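Local coordinates for sister chromatid cohesion protein (Chaetomium thermophilum, PDB 5T8V), which probably loads cohesin onto chromatin, the chain here being the helical, HEAT-repeat C-terminal part of Scc2, at residues A[905-910]-A[936-941]; A[945-950]-A[997-1002]; A[1045-1050]-A[1073-1078]. All coordinates share one frame; numbering follows the deposited sequence.

Interaction 1 of 3, residues A[905-910]-A[936-941]; sequences DVRKEL and LGTYEP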
loop_
_atom_site.group_PDB
_atom_site.type_symbol
_atom_site.label_atom_id
_atom_site.label_comp_id
_atom_site.label_asym_id
_atom_site.label_seq_id
_atom_site.Cartn_x
_atom_site.Cartn_y
_atom_site.Cartn_z
ATOM N N ASP A 905 -20.666 -53.404 -33.332
ATOM C CA ASP A 905 -20.311 -54.030 -32.063
ATOM C C ASP A 905 -20.602 -53.097 -30.893
ATOM O O ASP A 905 -21.196 -53.507 -29.890
ATOM C CB ASP A 905 -18.837 -54.433 -32.070
ATOM C CG ASP A 905 -18.533 -55.515 -33.085
ATOM O OD1 ASP A 905 -19.424 -56.350 -33.356
ATOM O OD2 ASP A 905 -17.401 -55.532 -33.614
ATOM N N VAL A 906 -20.185 -51.835 -31.005
ATOM C CA VAL A 906 -20.411 -50.879 -29.923
ATOM C C VAL A 906 -21.893 -50.801 -29.587
ATOM O O VAL A 906 -22.283 -50.834 -28.415
ATOM C CB VAL A 906 -19.839 -49.499 -30.295
ATOM C CG1 VAL A 906 -20.303 -48.429 -29.305
ATOM C CG2 VAL A 906 -18.319 -49.553 -30.326
ATOM N N ARG A 907 -22.746 -50.699 -30.609
ATOM C CA ARG A 907 -24.181 -50.632 -30.351
ATOM C C ARG A 907 -24.676 -51.896 -29.660
ATOM O O ARG A 907 -25.442 -51.821 -28.692
ATOM C CB ARG A 907 -24.954 -50.405 -31.649
ATOM C CG ARG A 907 -26.462 -50.384 -31.450
ATOM C CD ARG A 907 -27.188 -49.823 -32.661
ATOM N NE ARG A 907 -27.003 -50.651 -33.846
ATOM C CZ ARG A 907 -27.525 -50.380 -35.038
ATOM N NH1 ARG A 907 -28.271 -49.297 -35.213
ATOM N NH2 ARG A 907 -27.299 -51.195 -36.059
ATOM N N LYS A 908 -24.249 -53.067 -30.140
ATOM C CA LYS A 908 -24.712 -54.311 -29.531
ATOM C C LYS A 908 -24.270 -54.427 -28.076
ATOM O O LYS A 908 -24.986 -55.015 -27.258
ATOM C CB LYS A 908 -24.217 -55.513 -30.336
ATOM C CG LYS A 908 -25.098 -55.856 -31.534
ATOM C CD LYS A 908 -24.787 -57.244 -32.081
ATOM C CE LYS A 908 -24.139 -57.186 -33.454
ATOM N NZ LYS A 908 -25.125 -56.902 -34.538
ATOM N N GLU A 909 -23.103 -53.877 -27.733
ATOM C CA GLU A 909 -22.645 -53.861 -26.349
ATOM C C GLU A 909 -23.230 -52.709 -25.546
ATOM O O GLU A 909 -23.088 -52.694 -24.318
ATOM C CB GLU A 909 -21.117 -53.770 -26.294
ATOM C CG GLU A 909 -20.392 -54.895 -27.016
ATOM C CD GLU A 909 -18.884 -54.779 -26.901
ATOM O OE1 GLU A 909 -18.409 -53.837 -26.231
ATOM O OE2 GLU A 909 -18.176 -55.630 -27.482
ATOM N N LEU A 910 -23.885 -51.753 -26.205
ATOM C CA LEU A 910 -24.329 -50.525 -25.566
ATOM C C LEU A 910 -25.840 -50.434 -25.417
ATOM O O LEU A 910 -26.321 -49.547 -24.706
ATOM C CB LEU A 910 -23.826 -49.316 -26.369
ATOM C CG LEU A 910 -23.879 -47.945 -25.700
ATOM C CD1 LEU A 910 -22.921 -47.897 -24.518
ATOM C CD2 LEU A 910 -23.543 -46.862 -26.713
ATOM N N LEU A 936 -24.305 -45.809 -39.202
ATOM C CA LEU A 936 -24.800 -47.007 -39.859
ATOM C C LEU A 936 -26.079 -46.682 -40.629
ATOM O O LEU A 936 -26.636 -45.586 -40.538
ATOM C CB LEU A 936 -25.066 -48.116 -38.839
ATOM C CG LEU A 936 -23.875 -48.656 -38.043
ATOM C CD1 LEU A 936 -24.342 -49.695 -37.031
ATOM C CD2 LEU A 936 -22.819 -49.249 -38.962
ATOM N N GLY A 937 -26.549 -47.659 -41.398
ATOM C CA GLY A 937 -27.765 -47.480 -42.161
ATOM C C GLY A 937 -28.994 -48.040 -41.480
ATOM O O GLY A 937 -30.119 -47.825 -41.943
ATOM N N THR A 938 -28.799 -48.753 -40.378
ATOM C CA THR A 938 -29.877 -49.477 -39.723
ATOM C C THR A 938 -30.430 -48.693 -38.539
ATOM O O THR A 938 -29.705 -47.972 -37.847
ATOM C CB THR A 938 -29.397 -50.849 -39.243
ATOM O OG1 THR A 938 -28.346 -50.683 -38.282
ATOM C CG2 THR A 938 -28.886 -51.679 -40.410
ATOM N N TYR A 939 -31.737 -48.841 -38.319
ATOM C CA TYR A 939 -32.407 -48.281 -37.153
ATOM C C TYR A 939 -33.353 -49.274 -36.493
ATOM O O TYR A 939 -33.996 -48.924 -35.496
ATOM C CB TYR A 939 -33.195 -47.018 -37.536
ATOM C CG TYR A 939 -32.373 -45.967 -38.249
ATOM C CD1 TYR A 939 -32.199 -46.011 -39.627
ATOM C CD2 TYR A 939 -31.777 -44.927 -37.547
ATOM C CE1 TYR A 939 -31.450 -45.051 -40.286
ATOM C CE2 TYR A 939 -31.027 -43.961 -38.197
ATOM C CZ TYR A 939 -30.868 -44.029 -39.566
ATOM O OH TYR A 939 -30.124 -43.074 -40.220
ATOM N N GLU A 940 -33.455 -50.496 -37.014
ATOM C CA GLU A 940 -34.379 -51.472 -36.445
ATOM C C GLU A 940 -34.085 -51.812 -34.989
ATOM O O GLU A 940 -35.049 -52.038 -34.240
ATOM C CB GLU A 940 -34.377 -52.741 -37.306
ATOM C CG GLU A 940 -35.376 -53.806 -36.855
ATOM C CD GLU A 940 -34.827 -54.726 -35.773
ATOM O OE1 GLU A 940 -33.595 -54.922 -35.720
ATOM O OE2 GLU A 940 -35.634 -55.253 -34.975
ATOM N N PRO A 941 -32.832 -51.899 -34.523
ATOM C CA PRO A 941 -32.635 -52.189 -33.090
ATOM C C PRO A 941 -33.245 -51.139 -32.176
ATOM O O PRO A 941 -33.885 -51.487 -31.173
ATOM C CB PRO A 941 -31.105 -52.262 -32.948
ATOM C CG PRO A 941 -30.551 -51.702 -34.211
ATOM C CD PRO A 941 -31.561 -51.952 -35.265
#

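Interaction 2 of 3, residues A[945-950]-A[997-1002]; sequences LVISSL and KEHFPK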
loop_
_atom_site.group_PDB
_atom_site.type_symbol
_atom_site.label_atom_id
_atom_site.label_comp_id
_atom_site.label_asym_id
_atom_site.label_seq_id
_atom_site.Cartn_x
_atom_site.Cartn_y
_atom_site.Cartn_z
ATOM N N LEU A 945 -36.276 -51.534 -29.462
ATOM C CA LEU A 945 -36.229 -51.109 -28.068
ATOM C C LEU A 945 -37.464 -50.292 -27.702
ATOM O O LEU A 945 -38.136 -50.565 -26.697
ATOM C CB LEU A 945 -34.950 -50.308 -27.824
ATOM C CG LEU A 945 -34.747 -49.699 -26.438
ATOM C CD1 LEU A 945 -34.833 -50.761 -25.354
ATOM C CD2 LEU A 945 -33.405 -48.985 -26.396
ATOM N N VAL A 946 -37.785 -49.286 -28.520
ATOM C CA VAL A 946 -38.947 -48.439 -28.254
ATOM C C VAL A 946 -40.218 -49.280 -28.215
ATOM O O VAL A 946 -41.047 -49.146 -27.307
ATOM C CB VAL A 946 -39.044 -47.322 -29.311
ATOM C CG1 VAL A 946 -40.251 -46.425 -29.049
ATOM C CG2 VAL A 946 -37.761 -46.495 -29.339
ATOM N N ILE A 947 -40.387 -50.163 -29.202
ATOM C CA ILE A 947 -41.609 -50.958 -29.298
ATOM C C ILE A 947 -41.741 -51.874 -28.089
ATOM O O ILE A 947 -42.818 -51.992 -27.494
ATOM C CB ILE A 947 -41.627 -51.753 -30.617
ATOM C CG1 ILE A 947 -41.742 -50.791 -31.805
ATOM C CG2 ILE A 947 -42.792 -52.748 -30.637
ATOM C CD1 ILE A 947 -41.501 -51.439 -33.156
ATOM N N SER A 948 -40.651 -52.544 -27.711
ATOM C CA SER A 948 -40.702 -53.418 -26.544
ATOM C C SER A 948 -41.056 -52.629 -25.291
ATOM O O SER A 948 -41.847 -53.091 -24.460
ATOM C CB SER A 948 -39.367 -54.144 -26.368
ATOM O OG SER A 948 -38.295 -53.227 -26.226
ATOM N N SER A 949 -40.490 -51.429 -25.142
ATOM C CA SER A 949 -40.801 -50.610 -23.974
ATOM C C SER A 949 -42.279 -50.231 -23.946
ATOM O O SER A 949 -42.943 -50.347 -22.909
ATOM C CB SER A 949 -39.920 -49.362 -23.966
ATOM O OG SER A 949 -38.551 -49.711 -23.859
ATOM N N LEU A 950 -42.814 -49.779 -25.082
ATOM C CA LEU A 950 -44.223 -49.398 -25.140
ATOM C C LEU A 950 -45.127 -50.590 -24.840
ATOM O O LEU A 950 -46.051 -50.498 -24.018
ATOM C CB LEU A 950 -44.539 -48.808 -26.516
ATOM C CG LEU A 950 -43.842 -47.482 -26.828
ATOM C CD1 LEU A 950 -43.903 -47.169 -28.315
ATOM C CD2 LEU A 950 -44.462 -46.353 -26.020
ATOM N N LYS A 997 -46.352 -49.795 -37.023
ATOM C CA LYS A 997 -47.729 -50.216 -37.257
ATOM C C LYS A 997 -47.869 -51.732 -37.209
ATOM O O LYS A 997 -48.957 -52.243 -36.919
ATOM C CB LYS A 997 -48.231 -49.686 -38.600
ATOM C CG LYS A 997 -49.746 -49.759 -38.739
ATOM C CD LYS A 997 -50.209 -49.575 -40.175
ATOM C CE LYS A 997 -51.722 -49.716 -40.276
ATOM N NZ LYS A 997 -52.213 -49.615 -41.675
ATOM N N GLU A 998 -46.788 -52.466 -37.487
ATOM C CA GLU A 998 -46.865 -53.923 -37.467
ATOM C C GLU A 998 -47.168 -54.450 -36.070
ATOM O O GLU A 998 -47.759 -55.527 -35.929
ATOM C CB GLU A 998 -45.557 -54.527 -37.985
ATOM C CG GLU A 998 -45.113 -54.004 -39.346
ATOM C CD GLU A 998 -46.198 -54.108 -40.402
ATOM O OE1 GLU A 998 -47.003 -53.160 -40.526
ATOM O OE2 GLU A 998 -46.252 -55.141 -41.102
ATOM N N HIS A 999 -46.776 -53.711 -35.031
ATOM C CA HIS A 999 -46.995 -54.130 -33.651
ATOM C C HIS A 999 -48.150 -53.402 -32.982
ATOM O O HIS A 999 -48.754 -53.947 -32.052
ATOM C CB HIS A 999 -45.723 -53.909 -32.826
ATOM C CG HIS A 999 -44.503 -54.546 -33.416
ATOM N ND1 HIS A 999 -43.879 -54.054 -34.542
ATOM C CD2 HIS A 999 -43.795 -55.637 -33.039
ATOM C CE1 HIS A 999 -42.837 -54.813 -34.831
ATOM N NE2 HIS A 999 -42.764 -55.781 -33.935
ATOM N N PHE A 1000 -48.465 -52.185 -33.425
ATOM C CA PHE A 1000 -49.609 -51.422 -32.934
ATOM C C PHE A 1000 -50.596 -51.270 -34.086
ATOM O O PHE A 1000 -50.559 -50.264 -34.810
ATOM C CB PHE A 1000 -49.168 -50.057 -32.403
ATOM C CG PHE A 1000 -48.062 -50.134 -31.388
ATOM C CD1 PHE A 1000 -48.348 -50.252 -30.039
ATOM C CD2 PHE A 1000 -46.737 -50.099 -31.786
ATOM C CE1 PHE A 1000 -47.331 -50.328 -29.106
ATOM C CE2 PHE A 1000 -45.715 -50.175 -30.859
ATOM C CZ PHE A 1000 -46.012 -50.289 -29.518
ATOM N N PRO A 1001 -51.497 -52.237 -34.297
ATOM C CA PRO A 1001 -52.302 -52.225 -35.533
ATOM C C PRO A 1001 -53.113 -50.955 -35.726
ATOM O O PRO A 1001 -53.184 -50.437 -36.847
ATOM C CB PRO A 1001 -53.203 -53.460 -35.370
ATOM C CG PRO A 1001 -52.505 -54.326 -34.371
ATOM C CD PRO A 1001 -51.817 -53.388 -33.437
ATOM N N LYS A 1002 -53.719 -50.430 -34.663
ATOM C CA LYS A 1002 -54.579 -49.260 -34.782
ATOM C C LYS A 1002 -53.776 -47.966 -34.696
ATOM O O LYS A 1002 -54.262 -46.962 -34.164
ATOM C CB LYS A 1002 -55.667 -49.286 -33.704
ATOM C CG LYS A 1002 -55.149 -49.343 -32.268
ATOM C CD LYS A 1002 -56.211 -49.882 -31.318
ATOM C CE LYS A 1002 -57.409 -48.946 -31.205
ATOM N NZ LYS A 1002 -58.560 -49.591 -30.515
#

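Interaction 3 of 3, residues A[1045-1050]-A[1073-1078]; sequences RNYVAA and RSLKEF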
loop_
_atom_site.group_PDB
_atom_site.type_symbol
_atom_site.label_atom_id
_atom_site.label_comp_id
_atom_site.label_asym_id
_atom_site.label_seq_id
_atom_site.Cartn_x
_atom_site.Cartn_y
_atom_site.Cartn_z
ATOM N N ARG A 1045 -44.574 -30.089 -31.394
ATOM C CA ARG A 1045 -45.958 -30.090 -31.854
ATOM C C ARG A 1045 -46.862 -30.921 -30.954
ATOM O O ARG A 1045 -48.081 -30.715 -30.959
ATOM C CB ARG A 1045 -46.038 -30.596 -33.293
ATOM C CG ARG A 1045 -45.504 -29.600 -34.316
ATOM C CD ARG A 1045 -46.381 -29.528 -35.557
ATOM N NE ARG A 1045 -47.758 -29.153 -35.239
ATOM C CZ ARG A 1045 -48.173 -27.908 -35.022
ATOM N NH1 ARG A 1045 -47.322 -26.892 -35.078
ATOM N NH2 ARG A 1045 -49.449 -27.676 -34.741
ATOM N N ASN A 1046 -46.300 -31.849 -30.177
ATOM C CA ASN A 1046 -47.108 -32.610 -29.233
ATOM C C ASN A 1046 -47.565 -31.763 -28.053
ATOM O O ASN A 1046 -48.575 -32.095 -27.427
ATOM C CB ASN A 1046 -46.326 -33.824 -28.726
ATOM C CG ASN A 1046 -46.269 -34.945 -29.745
ATOM O OD1 ASN A 1046 -45.193 -35.326 -30.207
ATOM N ND2 ASN A 1046 -47.431 -35.484 -30.099
ATOM N N TYR A 1047 -46.849 -30.679 -27.743
ATOM C CA TYR A 1047 -47.236 -29.817 -26.629
ATOM C C TYR A 1047 -48.675 -29.336 -26.760
ATOM O O TYR A 1047 -49.427 -29.327 -25.778
ATOM C CB TYR A 1047 -46.301 -28.609 -26.547
ATOM C CG TYR A 1047 -45.006 -28.831 -25.796
ATOM C CD1 TYR A 1047 -45.007 -29.131 -24.439
ATOM C CD2 TYR A 1047 -43.781 -28.706 -26.436
ATOM C CE1 TYR A 1047 -43.825 -29.321 -23.748
ATOM C CE2 TYR A 1047 -42.594 -28.893 -25.754
ATOM C CZ TYR A 1047 -42.621 -29.199 -24.411
ATOM O OH TYR A 1047 -41.440 -29.385 -23.731
ATOM N N VAL A 1048 -49.078 -28.925 -27.964
ATOM C CA VAL A 1048 -50.368 -28.269 -28.169
ATOM C C VAL A 1048 -51.450 -29.293 -28.487
ATOM O O VAL A 1048 -52.450 -28.968 -29.138
ATOM C CB VAL A 1048 -50.282 -27.211 -29.285
ATOM C CG1 VAL A 1048 -49.312 -26.113 -28.898
ATOM C CG2 VAL A 1048 -49.874 -27.848 -30.612
ATOM N N ALA A 1049 -51.266 -30.528 -28.031
ATOM C CA ALA A 1049 -52.278 -31.561 -28.185
ATOM C C ALA A 1049 -53.153 -31.615 -26.940
ATOM O O ALA A 1049 -52.654 -31.556 -25.813
ATOM C CB ALA A 1049 -51.629 -32.923 -28.430
ATOM N N ALA A 1050 -54.467 -31.722 -27.152
ATOM C CA ALA A 1050 -55.392 -31.841 -26.030
ATOM C C ALA A 1050 -54.991 -32.967 -25.090
ATOM O O ALA A 1050 -55.323 -32.936 -23.900
ATOM C CB ALA A 1050 -56.814 -32.067 -26.548
ATOM N N ARG A 1073 -39.078 -28.324 -16.396
ATOM C CA ARG A 1073 -37.810 -28.659 -17.036
ATOM C C ARG A 1073 -37.996 -28.885 -18.531
ATOM O O ARG A 1073 -37.172 -28.441 -19.342
ATOM C CB ARG A 1073 -37.196 -29.888 -16.368
ATOM C CG ARG A 1073 -36.650 -29.604 -14.978
ATOM C CD ARG A 1073 -36.151 -30.859 -14.285
ATOM N NE ARG A 1073 -35.467 -30.545 -13.031
ATOM C CZ ARG A 1073 -35.019 -31.454 -12.171
ATOM N NH1 ARG A 1073 -35.181 -32.749 -12.414
ATOM N NH2 ARG A 1073 -34.408 -31.067 -11.059
ATOM N N SER A 1074 -39.080 -29.561 -18.915
ATOM C CA SER A 1074 -39.379 -29.742 -20.332
ATOM C C SER A 1074 -39.558 -28.398 -21.023
ATOM O O SER A 1074 -38.914 -28.118 -22.043
ATOM C CB SER A 1074 -40.632 -30.602 -20.495
ATOM O OG SER A 1074 -40.901 -30.850 -21.863
ATOM N N LEU A 1075 -40.430 -27.542 -20.477
ATOM C CA LEU A 1075 -40.617 -26.221 -21.068
ATOM C C LEU A 1075 -39.305 -25.449 -21.133
ATOM O O LEU A 1075 -39.074 -24.694 -22.086
ATOM C CB LEU A 1075 -41.657 -25.430 -20.273
ATOM C CG LEU A 1075 -43.043 -26.066 -20.124
ATOM C CD1 LEU A 1075 -43.977 -25.118 -19.389
ATOM C CD2 LEU A 1075 -43.630 -26.456 -21.474
ATOM N N LYS A 1076 -38.433 -25.630 -20.141
ATOM C CA LYS A 1076 -37.158 -24.922 -20.126
ATOM C C LYS A 1076 -36.269 -25.377 -21.274
ATOM O O LYS A 1076 -35.674 -24.550 -21.975
ATOM C CB LYS A 1076 -36.457 -25.134 -18.783
ATOM C CG LYS A 1076 -35.134 -24.389 -18.643
ATOM C CD LYS A 1076 -34.507 -24.642 -17.286
ATOM C CE LYS A 1076 -33.201 -25.410 -17.401
ATOM N NZ LYS A 1076 -32.774 -25.995 -16.095
ATOM N N GLU A 1077 -36.159 -26.692 -21.480
ATOM C CA GLU A 1077 -35.380 -27.194 -22.609
ATOM C C GLU A 1077 -35.956 -26.696 -23.928
ATOM O O GLU A 1077 -35.227 -26.185 -24.788
ATOM C CB GLU A 1077 -35.339 -28.721 -22.580
ATOM C CG GLU A 1077 -34.650 -29.296 -21.355
ATOM C CD GLU A 1077 -33.226 -28.803 -21.210
ATOM O OE1 GLU A 1077 -32.517 -28.735 -22.236
ATOM O OE2 GLU A 1077 -32.823 -28.468 -20.075
ATOM N N PHE A 1078 -37.273 -26.829 -24.098
ATOM C CA PHE A 1078 -37.914 -26.391 -25.333
ATOM C C PHE A 1078 -37.607 -24.926 -25.626
ATOM O O PHE A 1078 -37.126 -24.586 -26.714
ATOM C CB PHE A 1078 -39.423 -26.619 -25.240
ATOM C CG PHE A 1078 -40.209 -25.952 -26.332
ATOM C CD1 PHE A 1078 -39.866 -26.131 -27.661
ATOM C CD2 PHE A 1078 -41.302 -25.158 -26.029
ATOM C CE1 PHE A 1078 -40.591 -25.519 -28.667
ATOM C CE2 PHE A 1078 -42.033 -24.544 -27.030
ATOM C CZ PHE A 1078 -41.677 -24.726 -28.350
#

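Interaction 1 of 3, residues A[905-910]-A[936-941]
R907, T938 and P941 join neighbouring helices of the HEAT-repeat array: an arginine on helix 900-910 grips the turn that connects helix 919-935 to helix 940-960. Along the first segment, D905 and V906 lie against R866 of helix 866-870, on a different neighbour from the one R907 meets. R907 sends its chain across to the turn, with CG trans to its own backbone N (chi1 178°) and a bend at chi3 (64°) that brings the guanidinium end-on to T938. NH2 bonds to T938 OG1 at 2.5 Å, almost straight, while NH1 bonds to T938 O at 3.3 Å. Both acceptors lie close to the guanidinium plane, although NH1 itself stands above the plane of the T938 carbonyl. NH1 also hydrogen-bonds to S933 OG on helix 919-935. Farther along, L910 rests on V925 of that helix. The two faces of the guanidinium are sandwiched, by P941 CG over its centre, 3.4 Å from R907 CZ, and by L936 from the opposite face, nearer the rim. A leucine in place of R907 would probably leave T938 OG1 and T938 O without their donor, and the turn less firmly tied to helix 900-910. On the L936 side, the methyl carbon CD1 sits 3.5 Å from R907 NH2.

Interaction 2 of 3, residues A[945-950]-A[997-1002]
I947 and L950, a helical turn apart on helix 940-960, receive H999 and F1000 from the loop between helices 969-986 and 1009-1016. The CH-pi contact belongs to I947 and H999. Methyl CG2 of I947 stands over one face of the imidazole, 4.1 Å from the centroid of the H999 ring and 27° off its normal, and I947 CD1 extends the cover to 3.8 Å from H999 ND1. With chi1 at -67°, I947 has CG2 trans to the backbone N, while CG1 carries CD1 along the ring toward its ND1-CE1 side. The other contacts are apolar. The far end of the F1000 ring enters between the two aliphatic residues, with F1000 CE2 3.9 Å from I947 CG2 and F1000 CZ 3.7 Å from L950 CB; both meet the ring obliquely. On the polar side, K951 of the same helix donates to H999 O and makes a cation-pi contact with F1000, while L1011 and I1015 of helix 1009-1016 also pack on that phenyl ring. Such packing of a loop aromatic between two helices, here 940-960 and 1009-1016, joins a connecting loop to the helical layers of the HEAT-repeat solenoid.

Interaction 3 of 3, residues A[1045-1050]-A[1073-1078]
In the HEAT-repeat solenoid, the loop between helices 1026-1042 and 1050-1062 is pinned to helix 1065-1086 by Y1047, which meets S1074, L1075 and F1078. The loop makes a type I beta turn from N1046 to A1049, and Y1047, at its second position, extends its ring from the turn to the helix. At the far end of the side chain, Y1047 OH and S1074 OG are hydrogen-bonded, and either hydroxyl could be the donor; the modelled separation of 2.4 Å is very short, and its exact value is uncertain at this resolution. The serine oxygen lies at the edge of the phenol, near the ring plane. S1074 holds OG trans to its backbone N (chi1 -177°), which turns the hydroxyl toward the tyrosine. The same OG is hydrogen-bonded to G1037 O of helix 1026-1042.

Apolar contacts flank the phenol at CE1 and CE2. L1075 CD2 comes obliquely to the ring, 3.7 Å from Y1047 CE1. At CE2, on the other side of CZ, F1078 supplies its own ring: Y1047 CE2 lies over one face of it, 3.8 Å from F1078 CG. The two rings are 5.2 Å apart between centroids with their planes at 36°, an oblique pairing in which the side chains slide past each other in opposite directions. C1040 and Q1041 of helix 1026-1042 also touch Y1047.

The chemistry implies a ring probably held in two ways: its buried hydroxyl probably finds its partner in S1074, which also ties the helix to G1037, while L1075 and F1078 probably limit the turning of the phenol.

Helix 940-960 serves both interaction 1, at its N-terminal end, and interaction 2, further along, and their centres lie 19 Å apart. Interaction 3 uses other helices and touches neither, with its nearest atoms about 12 Å from interaction 2 and about 18 Å from interaction 1. In all three a loop or turn is fastened to a helix. Interaction 1 is only partly buried and the most polar, relying on a charged group and a backbone carbonyl. Interactions 2 and 3 are buried and rest on aromatic residues delivered from loops; between their own segments, the former is wholly apolar and CH-pi, whereas the latter adds a hydroxyl pair to its ring contacts.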